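Long-range contacts in 2S Albumin protein (Dolichos, PDB 6IX1), which is a 2S albumin seed protein built as a four-bladed hemopexin-type beta-propeller, and probably serves in seed storage or ligand binding: residues V27-G32 and A176-P181; T55-P60 and Q80-D85; A103-V108 and D144-V149. All blocks are in the same frame, centred on the assembly; numbering follows the deposited sequence. Where two conformers were deposited one is given.

Overall arrangement
The four antiparallel sheets form the blades of a hemopexin-type propeller, and the three contacts sample different joints of it. Contact 1 pairs the first sheet with the last, closing the ring through a buried tyrosine hydroxyl and a histidine. Contact 2 is the most buried: a loop leading into the second sheet fits a phenylalanine onto strand 80-85 of that sheet. Contact 3 lies farther out and joins helix 102-105, just past the second sheet, to the third through a lysine, water and hydrophobic side chains. Contacts 2 and 3 touch where Met-105 packs on Cys-81 and Ala-82; contact 1 sits across the chain's centre, about 14 and 15 Å from them between nearest atoms.

Contact 1 of 3, residues V27-G32 and A176-P181; sequences VYYTPG and ASHKEP. With SO4 (sulfate ion), chain D.
Tyr-29 pushes its phenol tip against the rim of the His-178 imidazole; the two rings meet rim to rim, planes at 40°, neither lying over the other. Its CG takes the crowded position between the backbone N and the carbonyl carbon (chi1 66°). Two bonds grip the hydroxyl: the backbone N of His-178 donates to Tyr-29 OH at 2.7 Å, nearly straight at 164°, and a second hydrogen bond, also 2.7 Å, joins Tyr-29 OH and His-178 ND1. Across the imidazole, NE2 is hydrogen-bonded to Ser-10 O, so both ring nitrogens are engaged and the ring's rotation is fixed. This is the closure of the four-bladed propeller, where the chain running on from strand 23-28 in the first sheet meets the loop between strands 173-176 and 182-187 in the last. Ser-177 OG sits in plane at the edge of the tyrosine ring, 3.9 Å from Tyr-29 CE2. It also accepts from Lys-179 N at 2.9 Å, an ST turn. Pro-31 CB only grazes Lys-179 CD at 4.4 Å, and Gly-32 N donates to O2 of a sulfate, probably from the crystallisation liquor, that the hydroxyls of Tyr-184 and Tyr-191 also hydrogen-bond.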
ATOM      1  N   VAL A  27      -2.989 -12.955   1.691  1.00  7.19           N
ATOM      2  CA  VAL A  27      -1.872 -13.855   1.960  1.00  6.75           C
ATOM      3  C   VAL A  27      -1.524 -13.848   3.444  1.00  6.37           C
ATOM      4  O   VAL A  27      -1.526 -12.729   4.059  1.00  7.50           O
ATOM      5  CB  VAL A  27      -0.670 -13.394   1.071  1.00  6.79           C
ATOM      6  CG1 VAL A  27       0.603 -14.164   1.433  1.00  8.05           C
ATOM      7  CG2 VAL A  27      -0.946 -13.544  -0.423  1.00  8.64           C
ATOM      8  N   TYR A  28      -1.201 -15.018   3.963  1.00  7.75           N
ATOM      9  CA  TYR A  28      -0.671 -15.217   5.312  1.00  6.16           C
ATOM     10  C   TYR A  28       0.833 -15.267   5.136  1.00  7.45           C
ATOM     11  O   TYR A  28       1.369 -16.249   4.580  1.00  8.98           O
ATOM     12  CB  TYR A  28      -1.246 -16.538   5.843  1.00  6.42           C
ATOM     13  CG  TYR A  28      -1.114 -16.788   7.324  1.00  9.96           C
ATOM     14  CD1 TYR A  28      -1.341 -15.792   8.235  1.00  8.10           C
ATOM     15  CD2 TYR A  28      -1.054 -18.107   7.795  1.00 11.65           C
ATOM     16  CE1 TYR A  28      -1.453 -16.057   9.579  1.00 10.42           C
ATOM     17  CE2 TYR A  28      -1.077 -18.356   9.145  1.00 12.72           C
ATOM     18  CZ  TYR A  28      -1.371 -17.358  10.036  1.00 10.84           C
ATOM     19  OH  TYR A  28      -1.411 -17.662  11.400  1.00 14.28           O
ATOM     20  N   TYR A  29       1.530 -14.226   5.557  1.00  7.20           N
ATOM     21  CA  TYR A  29       2.954 -14.018   5.139  1.00  7.73           C
ATOM     22  C   TYR A  29       3.885 -14.319   6.301  1.00  7.40           C
ATOM     23  O   TYR A  29       3.525 -14.261   7.466  1.00  7.58           O
ATOM     24  CB  TYR A  29       3.195 -12.642   4.500  1.00  8.95           C
ATOM     25  CG  TYR A  29       3.018 -11.489   5.399  1.00  7.69           C
ATOM     26  CD1 TYR A  29       1.776 -10.955   5.661  1.00  8.51           C
ATOM     27  CD2 TYR A  29       4.158 -10.876   5.909  1.00  8.28           C
ATOM     28  CE1 TYR A  29       1.650  -9.853   6.471  1.00  7.67           C
ATOM     29  CE2 TYR A  29       4.017  -9.826   6.780  1.00  8.26           C
ATOM     30  CZ  TYR A  29       2.766  -9.304   7.070  1.00  8.06           C
ATOM     31  OH  TYR A  29       2.746  -8.225   7.916  1.00  7.83           O
ATOM     32  N   THR A  30       5.133 -14.497   5.891  1.00  7.31           N
ATOM     33  CA  THR A  30       6.161 -15.048   6.788  1.00  8.71           C
ATOM     34  C   THR A  30       7.429 -14.233   6.579  1.00  8.94           C
ATOM     35  O   THR A  30       8.203 -14.469   5.666  1.00  9.19           O
ATOM     36  CB  THR A  30       6.387 -16.536   6.561  1.00  9.34           C
ATOM     37  OG1 THR A  30       6.818 -16.779   5.198  1.00  9.37           O
ATOM     38  CG2 THR A  30       5.125 -17.300   6.896  1.00  9.79           C
ATOM     39  N   PRO A  31       7.715 -13.195   7.403  1.00  8.27           N
ATOM     40  CA  PRO A  31       8.940 -12.425   7.210  1.00  8.57           C
ATOM     41  C   PRO A  31      10.180 -13.305   7.208  1.00  7.81           C
ATOM     42  O   PRO A  31      10.336 -14.198   8.047  1.00  9.90           O
ATOM     43  CB  PRO A  31       8.950 -11.503   8.434  1.00  9.80           C
ATOM     44  CG  PRO A  31       7.472 -11.255   8.686  1.00  9.41           C
ATOM     45  CD  PRO A  31       6.833 -12.597   8.417  1.00  8.60           C
ATOM     46  N   GLY A  32      11.043 -13.068   6.223  1.00  8.25           N
ATOM     47  CA  GLY A  32      12.358 -13.692   6.188  1.00  9.10           C
ATOM     48  C   GLY A  32      12.358 -15.107   5.626  1.00  8.62           C
ATOM     49  O   GLY A  32      13.426 -15.682   5.636  1.00 11.08           O
ATOM     50  N   ALA A 176       3.108  -1.841   5.408  1.00  6.58           N
ATOM     51  CA  ALA A 176       3.823  -2.004   6.648  1.00  6.33           C
ATOM     52  C   ALA A 176       3.675  -3.450   7.146  1.00  7.50           C
ATOM     53  O   ALA A 176       2.586  -4.016   7.075  1.00  8.25           O
ATOM     54  CB  ALA A 176       3.173  -1.124   7.689  1.00  8.57           C
ATOM     55  N   SER A 177       4.761  -4.002   7.631  1.00  6.04           N
ATOM     56  CA  SER A 177       4.695  -5.367   8.198  1.00  7.01           C
ATOM     57  C   SER A 177       4.048  -5.391   9.567  1.00  8.16           C
ATOM     58  O   SER A 177       4.052  -4.370  10.263  1.00  8.23           O
ATOM     59  CB  SER A 177       6.104  -5.910   8.308  1.00  6.41           C
ATOM     60  OG  SER A 177       6.098  -7.217   8.743  1.00  7.99           O
ATOM     61  N   HIS A 178       3.531  -6.545   9.939  1.00  7.43           N
ATOM     62  CA  HIS A 178       3.185  -6.767  11.347  1.00  7.37           C
ATOM     63  C   HIS A 178       4.410  -6.793  12.251  1.00  8.39           C
ATOM     64  O   HIS A 178       4.266  -6.630  13.444  1.00 10.18           O
ATOM     65  CB  HIS A 178       2.397  -8.098  11.452  1.00  7.64           C
ATOM     66  CG  HIS A 178       1.002  -7.955  10.910  1.00  7.79           C
ATOM     67  ND1 HIS A 178       0.689  -8.148   9.596  1.00  8.66           N
ATOM     68  CD2 HIS A 178      -0.157  -7.611  11.532  1.00  7.62           C
ATOM     69  CE1 HIS A 178      -0.609  -7.975   9.434  1.00  9.42           C
ATOM     70  NE2 HIS A 178      -1.136  -7.640  10.580  1.00  9.19           N
ATOM     71  N   LYS A 179       5.543  -7.075  11.628  1.00  9.02           N
ATOM     72  CA  LYS A 179       6.801  -7.041  12.379  1.00  9.59           C
ATOM     73  C   LYS A 179       7.356  -5.629  12.316  1.00  9.26           C
ATOM     74  O   LYS A 179       7.891  -5.200  11.303  1.00  9.46           O
ATOM     75  CB  LYS A 179       7.793  -8.038  11.828  1.00  9.49           C
ATOM     76  CG  LYS A 179       9.112  -8.136  12.564  1.00 12.99           C
ATOM     77  CD  LYS A 179      10.082  -9.109  11.933  1.00 14.22           C
ATOM     78  CE  LYS A 179      11.475  -9.048  12.518  1.00 23.38           C
ATOM     79  NZ  LYS A 179      11.414  -9.354  13.957  1.00 30.94           N
ATOM     80  N   GLU A 180       7.080  -4.831  13.331  1.00  9.38           N
ATOM     81  CA  GLU A 180       7.485  -3.417  13.330  1.00 10.07           C
ATOM     82  C   GLU A 180       8.977  -3.357  13.517  1.00 10.35           C
ATOM     83  O   GLU A 180       9.511  -4.222  14.191  1.00 12.45           O
ATOM     84  CB  GLU A 180       6.781  -2.662  14.443  1.00 11.71           C
ATOM     85  CG  GLU A 180       5.285  -2.518  14.206  1.00 14.16           C
ATOM     86  CD  GLU A 180       4.685  -1.578  15.236  1.00 15.92           C
ATOM     87  OE1 GLU A 180       5.070  -1.672  16.393  1.00 25.16           O
ATOM     88  OE2 GLU A 180       3.815  -0.834  14.906  1.00 18.88           O
ATOM     89  N   PRO A 181       9.700  -2.338  12.964  1.00 10.33           N
ATOM     90  CA  PRO A 181       9.195  -1.309  12.054  1.00  9.48           C
ATOM     91  C   PRO A 181       9.606  -1.629  10.620  1.00  9.13           C
ATOM     92  O   PRO A 181      10.308  -0.886   9.925  1.00  9.46           O
ATOM     93  CB  PRO A 181       9.992  -0.118  12.528  1.00 10.63           C
ATOM     94  CG  PRO A 181      11.347  -0.687  12.851  1.00 11.83           C
ATOM     95  CD  PRO A 181      11.113  -2.115  13.296  1.00 13.05           C
TER
HETATM   96  S   SO4 D 301      10.806 -11.388   3.065  1.00  8.85           S
HETATM   97  O1  SO4 D 301      11.463 -12.642   3.185  1.00 10.99           O
HETATM   98  O2  SO4 D 301      10.267 -11.093   4.349  1.00 10.66           O
HETATM   99  O3  SO4 D 301       9.773 -11.466   2.165  1.00 10.82           O
HETATM  100  O4  SO4 D 301      11.680 -10.332   2.638  1.00 12.92           O

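Contact 2 of 3, residues T55-P60 and Q80-D85; sequences TAFAEP and QCAYID
The tight half of this contact is the Phe-57 ring, driven into strand 80-85 by its outer atoms. CG stands anti to the carbonyl carbon and beside the backbone N (chi1 -47°), which carries the ring out of the 55-60 turn to the strand. Phe-57 CZ comes within 3.5 Å of Cys-81 C, and the ring edge faces the peptide, with Gln-80 O 3.7 Å from Phe-57 CE1 near the ring plane. On one flank Phe-57 CE2 touches Ala-82 CB at 3.9 Å; on another, Phe-57 CZ meets Gln-80 CB at the same distance. Val-75, Ile-62 and Pro-99 add to the pocket, so the ring is buried in the second blade of the hemopexin-type propeller. An alanine at Phe-57 would lose the whole ring and with it these contacts, and would probably loosen the seat of the turn on the strand.

The other half is looser and partly exposed. Gln-80 runs extended beyond CG over Ala-56, its OE1 3.5 Å from Ala-56 CB, and its amide reaches the turn through one water. That water accepts from Ala-56 N at 3.1 Å and, more weakly, from Gln-80 NE2. The turn holds its own shape, since Thr-55 O accepts from both Ala-58 N and Glu-59 N. Direct contact between turn and strand is therefore van der Waals fit, of the ring against backbone and the side-chain carbons of Ala-82 and Gln-80, while the water bridge at the margin, weak at one end, probably matters less.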
ATOM      1  N   THR A  55     -17.850   0.603  -8.612  1.00 20.43           N
ATOM      2  CA  THR A  55     -16.975   1.776  -8.404  1.00 19.91           C
ATOM      3  C   THR A  55     -15.664   1.578  -9.170  1.00 17.15           C
ATOM      4  O   THR A  55     -15.335   0.473  -9.664  1.00 17.44           O
ATOM      5  CB  THR A  55     -16.670   2.014  -6.933  1.00 21.82           C
ATOM      6  OG1 THR A  55     -15.738   1.012  -6.531  1.00 18.12           O
ATOM      7  CG2 THR A  55     -17.890   2.040  -6.033  1.00 20.57           C
ATOM      8  N   ALA A  56     -14.899   2.647  -9.265  1.00 18.12           N
ATOM      9  CA  ALA A  56     -13.552   2.663  -9.884  1.00 17.10           C
ATOM     10  C   ALA A  56     -12.662   1.647  -9.150  1.00 12.44           C
ATOM     11  O   ALA A  56     -11.678   1.183  -9.739  1.00 12.74           O
ATOM     12  CB  ALA A  56     -13.007   4.044  -9.821  1.00 18.27           C
ATOM     13  N   PHE A  57     -12.942   1.474  -7.866  1.00 12.32           N
ATOM     14  CA  PHE A  57     -12.100   0.585  -7.035  1.00 11.82           C
ATOM     15  C   PHE A  57     -12.247  -0.871  -7.448  1.00 10.44           C
ATOM     16  O   PHE A  57     -11.301  -1.651  -7.258  1.00 11.00           O
ATOM     17  CB  PHE A  57     -12.382   0.793  -5.549  1.00 10.93           C
ATOM     18  CG  PHE A  57     -12.400   2.256  -5.218  1.00 10.14           C
ATOM     19  CD1 PHE A  57     -11.226   2.952  -5.145  1.00  9.59           C
ATOM     20  CD2 PHE A  57     -13.602   2.908  -5.025  1.00 13.34           C
ATOM     21  CE1 PHE A  57     -11.236   4.308  -4.923  1.00 11.20           C
ATOM     22  CE2 PHE A  57     -13.603   4.272  -4.863  1.00 13.29           C
ATOM     23  CZ  PHE A  57     -12.423   4.991  -4.790  1.00 11.51           C
ATOM     24  N   ALA A  58     -13.394  -1.233  -8.010  1.00 13.85           N
ATOM     25  CA  ALA A  58     -13.588  -2.584  -8.537  1.00 13.50           C
ATOM     26  C   ALA A  58     -13.069  -2.662  -9.978  1.00 13.69           C
ATOM     27  O   ALA A  58     -12.399  -3.631 -10.383  1.00 15.93           O
ATOM     28  CB  ALA A  58     -15.048  -2.966  -8.500  1.00 15.94           C
ATOM     29  N   GLU A  59     -13.415  -1.659 -10.799  1.00 14.35           N
ATOM     30  CA  GLU A  59     -13.047  -1.636 -12.224  1.00 13.84           C
ATOM     31  C   GLU A  59     -12.675  -0.199 -12.550  1.00 13.72           C
ATOM     32  O   GLU A  59     -13.568   0.625 -12.541  1.00 15.98           O
ATOM     33  CB  GLU A  59     -14.168  -2.164 -13.137  1.00 14.55           C
ATOM     34  CG  GLU A  59     -14.577  -3.605 -12.897  1.00 16.85           C
ATOM     35  CD  GLU A  59     -13.787  -4.833 -13.404  1.00 16.39           C
ATOM     36  OE1 GLU A  59     -13.070  -4.824 -14.496  1.00 22.58           O
ATOM     37  OE2 GLU A  59     -14.012  -5.915 -12.837  1.00 16.22           O
ATOM     38  N   PRO A  60     -11.411   0.122 -12.816  1.00 15.81           N
ATOM     39  CA  PRO A  60     -10.367  -0.836 -13.155  1.00 13.98           C
ATOM     40  C   PRO A  60      -9.572  -1.454 -11.992  1.00 11.43           C
ATOM     41  O   PRO A  60      -8.856  -2.417 -12.169  1.00 14.59           O
ATOM     42  CB  PRO A  60      -9.409   0.028 -13.963  1.00 16.12           C
ATOM     43  CG  PRO A  60      -9.524   1.408 -13.335  1.00 16.75           C
ATOM     44  CD  PRO A  60     -11.017   1.521 -13.118  1.00 14.97           C
ATOM     45  N   GLN A  80      -9.703   9.090  -7.625  1.00  9.87           N
ATOM     46  CA  GLN A  80     -10.775   8.771  -6.684  1.00  9.92           C
ATOM     47  C   GLN A  80     -10.200   8.060  -5.464  1.00  9.31           C
ATOM     48  O   GLN A  80      -9.199   7.308  -5.569  1.00 10.46           O
ATOM     49  CB  GLN A  80     -11.824   7.883  -7.310  1.00 12.81           C
ATOM     50  CG  GLN A  80     -12.593   8.612  -8.401  1.00 16.96           C
ATOM     51  CD  GLN A  80     -13.732   7.790  -8.946  1.00 23.09           C
ATOM     52  OE1 GLN A  80     -13.718   7.417 -10.113  1.00 29.42           O
ATOM     53  NE2 GLN A  80     -14.733   7.548  -8.112  1.00 28.61           N
ATOM     54  N   CYS A  81     -10.894   8.226  -4.348  1.00  9.51           N
ATOM     55  CA  CYS A  81     -10.526   7.517  -3.131  1.00  9.85           C
ATOM     56  C   CYS A  81     -11.741   7.273  -2.258  1.00  8.64           C
ATOM     57  O   CYS A  81     -12.761   7.960  -2.391  1.00 10.06           O
ATOM     58  CB  CYS A  81      -9.333   8.170  -2.490  1.00 14.51           C
ATOM     59  SG  CYS A  81      -9.763   9.647  -1.633  1.00 17.00           S
ATOM     60  N   ALA A  82     -11.573   6.314  -1.377  1.00  9.21           N
ATOM     61  CA  ALA A  82     -12.624   5.942  -0.428  1.00  8.71           C
ATOM     62  C   ALA A  82     -12.003   5.455   0.867  1.00  8.89           C
ATOM     63  O   ALA A  82     -10.954   4.852   0.832  1.00  9.41           O
ATOM     64  CB  ALA A  82     -13.544   4.900  -1.021  1.00  9.82           C
ATOM     65  N   TYR A  83     -12.715   5.672   1.958  1.00  9.16           N
ATOM     66  CA  TYR A  83     -12.399   5.064   3.267  1.00  9.97           C
ATOM     67  C   TYR A  83     -13.328   3.876   3.439  1.00  8.72           C
ATOM     68  O   TYR A  83     -14.496   4.104   3.331  1.00  9.67           O
ATOM     69  CB  TYR A  83     -12.537   6.049   4.425  1.00 10.16           C
ATOM     70  CG  TYR A  83     -11.842   5.693   5.680  1.00 10.02           C
ATOM     71  CD1 TYR A  83     -10.581   5.155   5.682  1.00 10.79           C
ATOM     72  CD2 TYR A  83     -12.382   6.001   6.888  1.00 12.33           C
ATOM     73  CE1 TYR A  83      -9.919   4.884   6.865  1.00  9.18           C
ATOM     74  CE2 TYR A  83     -11.756   5.691   8.077  1.00 13.95           C
ATOM     75  CZ  TYR A  83     -10.456   5.237   8.074  1.00 10.25           C
ATOM     76  OH  TYR A  83      -9.799   4.987   9.245  1.00 12.55           O
ATOM     77  N   ILE A  84     -12.782   2.723   3.737  1.00  9.35           N
ATOM     78  CA  ILE A  84     -13.584   1.482   3.837  1.00  9.10           C
ATOM     79  C   ILE A  84     -13.295   0.859   5.205  1.00  8.90           C
ATOM     80  O   ILE A  84     -12.221   0.960   5.823  1.00  9.58           O
ATOM     81  CB  ILE A  84     -13.332   0.541   2.646  1.00 11.14           C
ATOM     82  CG1 ILE A  84     -11.965  -0.140   2.714  1.00  9.67           C
ATOM     83  CG2 ILE A  84     -13.507   1.310   1.387  1.00 10.31           C
ATOM     84  CD1 ILE A  84     -11.757  -1.229   1.701  1.00 13.18           C
ATOM     85  N   ASP A  85     -14.263   0.049   5.605  1.00  9.69           N
ATOM     86  CA  ASP A  85     -14.072  -1.027   6.623  1.00  9.91           C
ATOM     87  C   ASP A  85     -14.069  -2.356   5.861  1.00  9.47           C
ATOM     88  O   ASP A  85     -15.039  -2.622   5.166  1.00 10.54           O
ATOM     89  CB  ASP A  85     -15.136  -0.958   7.735  1.00 12.19           C
ATOM     90  CG  ASP A  85     -14.803  -1.912   8.889  1.00 12.90           C
ATOM     91  OD1 ASP A  85     -14.479  -3.059   8.635  1.00 12.28           O
ATOM     92  OD2 ASP A  85     -14.666  -1.368  10.074  1.00 17.39           O
TER
HETATM   93  O   HOH W   1     -15.969   5.325  -8.063  1.00 29.30           O

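Contact 3 of 3, residues A103-V108 and D144-V149; sequences AEMFPV and DSKQLV
The joint between the second and third blades of the propeller is made here, where the end of helix 102-105 and the turn after it meet the loop that follows strand 137-142. Lys-146 carries most of it. Its backbone sits at positive phi (58°), and from there the side chain runs fully extended beyond CG to the helix end. NZ donates to Met-105 O at 2.8 Å, lying in the carbonyl plane with a C=O...N angle of 154°. The same Lys-146 NZ also gives a hydrogen bond to a water 3.1 Å away, which passes it on to Glu-104 O at 2.9 Å. With two carbonyls of the helix's last turn engaged, the ammonium charge probably gains from the negative end of the helix dipole.

Along the way the lysine's aliphatic part crosses the Phe-106 side chain at about a right angle, with Lys-146 CG 3.9 Å from Phe-106 CD1. Met-105 CG lies over one face of that ring, 3.6 Å above its plane and toward the rim. Phe-106 also touches Phe-76 of the second sheet and Ile-141 of the third, so it wedges the two together.

Val-108 forms the second foothold. Its CG2 is tight against Lys-146 O at 3.3 Å and rests on Leu-148 CB at 3.8 Å. A further water accepts from Val-108 N and donates to Lys-146 O at 2.7 Å, tying the backbones together. Within the loop, Ser-145 OG accepts from Gln-147 N in an ST turn. A short helix leaving one blade and leaning on the neighbouring blade is the arrangement of the hemopexin-type four-bladed beta-propeller.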
ATOM      1  N   ALA A 103      -8.387  15.187  -3.489  1.00  8.79           N
ATOM      2  CA  ALA A 103      -8.340  16.572  -2.963  1.00  9.49           C
ATOM      3  C   ALA A 103      -9.535  16.851  -2.088  1.00  8.57           C
ATOM      4  O   ALA A 103      -9.384  17.695  -1.161  1.00 11.60           O
ATOM      5  CB  ALA A 103      -8.283  17.526  -4.106  1.00 11.07           C
ATOM      6  N   GLU A 104     -10.679  16.259  -2.340  1.00  9.09           N
ATOM      7  CA  GLU A 104     -11.823  16.428  -1.455  1.00  8.72           C
ATOM      8  C   GLU A 104     -11.675  15.583  -0.178  1.00  8.85           C
ATOM      9  O   GLU A 104     -12.041  16.053   0.914  1.00 10.25           O
ATOM     10  CB  GLU A 104     -13.090  16.105  -2.185  1.00 10.02           C
ATOM     11  CG  GLU A 104     -13.512  17.143  -3.201  1.00 10.71           C
ATOM     12  CD  GLU A 104     -14.645  16.572  -4.003  1.00 16.84           C
ATOM     13  OE1 GLU A 104     -15.806  16.867  -3.686  1.00 19.03           O
ATOM     14  OE2 GLU A 104     -14.348  15.827  -5.002  1.00 19.73           O
ATOM     15  N   MET A 105     -11.091  14.392  -0.260  1.00  9.26           N
ATOM     16  CA  MET A 105     -10.890  13.531   0.915  1.00  9.57           C
ATOM     17  C   MET A 105      -9.866  14.174   1.859  1.00  7.92           C
ATOM     18  O   MET A 105     -10.008  14.100   3.055  1.00  8.88           O
ATOM     19  CB  MET A 105     -10.470  12.130   0.498  1.00  8.19           C
ATOM     20  CG  MET A 105     -10.470  11.184   1.617  1.00  9.12           C
ATOM     21  SD  MET A 105     -12.081  10.770   2.285  1.00 10.89           S
ATOM     22  CE  MET A 105     -12.550   9.508   1.090  1.00 12.82           C
ATOM     23  N   PHE A 106      -8.796  14.700   1.254  1.00  8.07           N
ATOM     24  CA  PHE A 106      -7.654  15.253   1.997  1.00  9.77           C
ATOM     25  C   PHE A 106      -7.367  16.616   1.417  1.00  8.78           C
ATOM     26  O   PHE A 106      -6.472  16.765   0.563  1.00  8.38           O
ATOM     27  CB  PHE A 106      -6.422  14.371   1.879  1.00  8.52           C
ATOM     28  CG  PHE A 106      -6.606  12.938   2.285  1.00  9.08           C
ATOM     29  CD1 PHE A 106      -6.628  12.573   3.620  1.00 10.30           C
ATOM     30  CD2 PHE A 106      -6.786  11.962   1.326  1.00 10.01           C
ATOM     31  CE1 PHE A 106      -6.875  11.242   3.970  1.00 10.30           C
ATOM     32  CE2 PHE A 106      -6.959  10.613   1.695  1.00 10.58           C
ATOM     33  CZ  PHE A 106      -6.963  10.255   3.001  1.00  9.98           C
ATOM     34  N   PRO A 107      -8.123  17.651   1.846  1.00  9.51           N
ATOM     35  CA  PRO A 107      -7.899  19.001   1.300  1.00 10.37           C
ATOM     36  C   PRO A 107      -6.451  19.522   1.321  1.00 10.48           C
ATOM     37  O   PRO A 107      -6.095  20.313   0.413  1.00 12.01           O
ATOM     38  CB  PRO A 107      -8.835  19.856   2.159  1.00 12.20           C
ATOM     39  CG  PRO A 107     -10.016  18.934   2.410  1.00 12.72           C
ATOM     40  CD  PRO A 107      -9.347  17.586   2.636  1.00 11.44           C
ATOM     41  N   VAL A 108      -5.622  19.070   2.270  1.00  9.88           N
ATOM     42  CA  VAL A 108      -4.217  19.532   2.306  1.00 11.27           C
ATOM     43  C   VAL A 108      -3.470  19.074   1.066  1.00 10.06           C
ATOM     44  O   VAL A 108      -2.397  19.626   0.756  1.00  9.82           O
ATOM     45  CB  VAL A 108      -3.451  19.025   3.529  1.00 12.83           C
ATOM     46  CG1 VAL A 108      -3.951  19.695   4.788  1.00 19.32           C
ATOM     47  CG2 VAL A 108      -3.354  17.519   3.615  1.00 13.20           C
ATOM     48  N   ASP A 144      -5.812  10.882  10.807  1.00  8.30           N
ATOM     49  CA  ASP A 144      -6.938  11.251  11.683  1.00  9.76           C
ATOM     50  C   ASP A 144      -7.187  12.735  11.659  1.00  9.39           C
ATOM     51  O   ASP A 144      -8.298  13.134  11.587  1.00 10.12           O
ATOM     52  CB  ASP A 144      -6.679  10.768  13.104  1.00  8.55           C
ATOM     53  CG  ASP A 144      -5.424  11.220  13.815  1.00 10.71           C
ATOM     54  OD1 ASP A 144      -4.493  11.710  13.119  1.00 10.22           O
ATOM     55  OD2 ASP A 144      -5.390  11.054  15.034  1.00 13.84           O
ATOM     56  N   SER A 145      -6.155  13.538  11.670  1.00  7.61           N
ATOM     57  CA  SER A 145      -6.306  15.004  11.513  1.00  7.24           C
ATOM     58  C   SER A 145      -6.296  15.419  10.050  1.00  8.10           C
ATOM     59  O   SER A 145      -6.724  16.561   9.780  1.00  9.01           O
ATOM     60  CB  SER A 145      -5.155  15.718  12.122  1.00  7.74           C
ATOM     61  OG  SER A 145      -3.922  15.339  11.500  1.00  7.75           O
ATOM     62  N   LYS A 146      -5.913  14.543   9.155  1.00  8.13           N
ATOM     63  CA  LYS A 146      -5.722  14.852   7.725  1.00  9.27           C
ATOM     64  C   LYS A 146      -4.710  15.959   7.472  1.00 10.41           C
ATOM     65  O   LYS A 146      -4.754  16.557   6.411  1.00 16.08           O
ATOM     66  CB  LYS A 146      -7.063  15.031   7.012  1.00  9.00           C
ATOM     67  CG  LYS A 146      -7.978  13.794   7.046  1.00  9.50           C
ATOM     68  CD  LYS A 146      -9.263  14.107   6.344  1.00 10.89           C
ATOM     69  CE  LYS A 146     -10.100  12.857   6.140  1.00 12.68           C
ATOM     70  NZ  LYS A 146     -11.317  13.220   5.417  1.00 16.00           N
ATOM     71  N   GLN A 147      -3.806  16.172   8.381  1.00  8.69           N
ATOM     72  CA  GLN A 147      -2.706  17.126   8.213  0.51  9.02           C
ATOM     73  C   GLN A 147      -1.594  16.494   7.405  1.00 10.15           C
ATOM     74  O   GLN A 147      -1.279  15.401   7.667  1.00 12.27           O
ATOM     75  CB  GLN A 147      -2.091  17.601   9.534  0.51  7.81           C
ATOM     76  CG  GLN A 147      -3.046  18.444  10.395  0.51  7.00           C
ATOM     77  CD  GLN A 147      -2.311  18.867  11.649  0.51  7.51           C
ATOM     78  OE1 GLN A 147      -1.151  19.273  11.568  0.51 11.25           O
ATOM     79  NE2 GLN A 147      -2.966  18.887  12.796  0.51  9.38           N
ATOM     80  N   LEU A 148      -1.046  17.278   6.483  1.00 10.78           N
ATOM     81  CA  LEU A 148       0.189  16.901   5.822  1.00 11.08           C
ATOM     82  C   LEU A 148       1.228  17.210   6.911  1.00 11.28           C
ATOM     83  O   LEU A 148       1.270  18.351   7.420  1.00 13.37           O
ATOM     84  CB  LEU A 148       0.347  17.703   4.513  1.00 10.41           C
ATOM     85  CG  LEU A 148       1.562  17.387   3.697  1.00 12.99           C
ATOM     86  CD1 LEU A 148       1.415  16.053   3.010  1.00 11.60           C
ATOM     87  CD2 LEU A 148       1.782  18.508   2.740  1.00 12.76           C
ATOM     88  N   VAL A 149       2.080  16.295   7.217  1.00 11.53           N
ATOM     89  CA  VAL A 149       3.184  16.403   8.159  1.00 12.46           C
ATOM     90  C   VAL A 149       4.415  16.822   7.352  1.00 12.65           C
ATOM     91  O   VAL A 149       4.996  15.946   6.666  1.00 13.92           O
ATOM     92  CB  VAL A 149       3.350  15.110   8.926  1.00 12.76           C
ATOM     93  CG1 VAL A 149       4.450  15.196   9.908  1.00 13.66           C
ATOM     94  CG2 VAL A 149       2.084  14.795   9.644  1.00 15.90           C
TER
HETATM   95  O   HOH W   2     -12.618  15.406   3.731  1.00 24.45           O
HETATM   96  O   HOH W   3      -6.606  17.371   4.551  1.00 12.62           O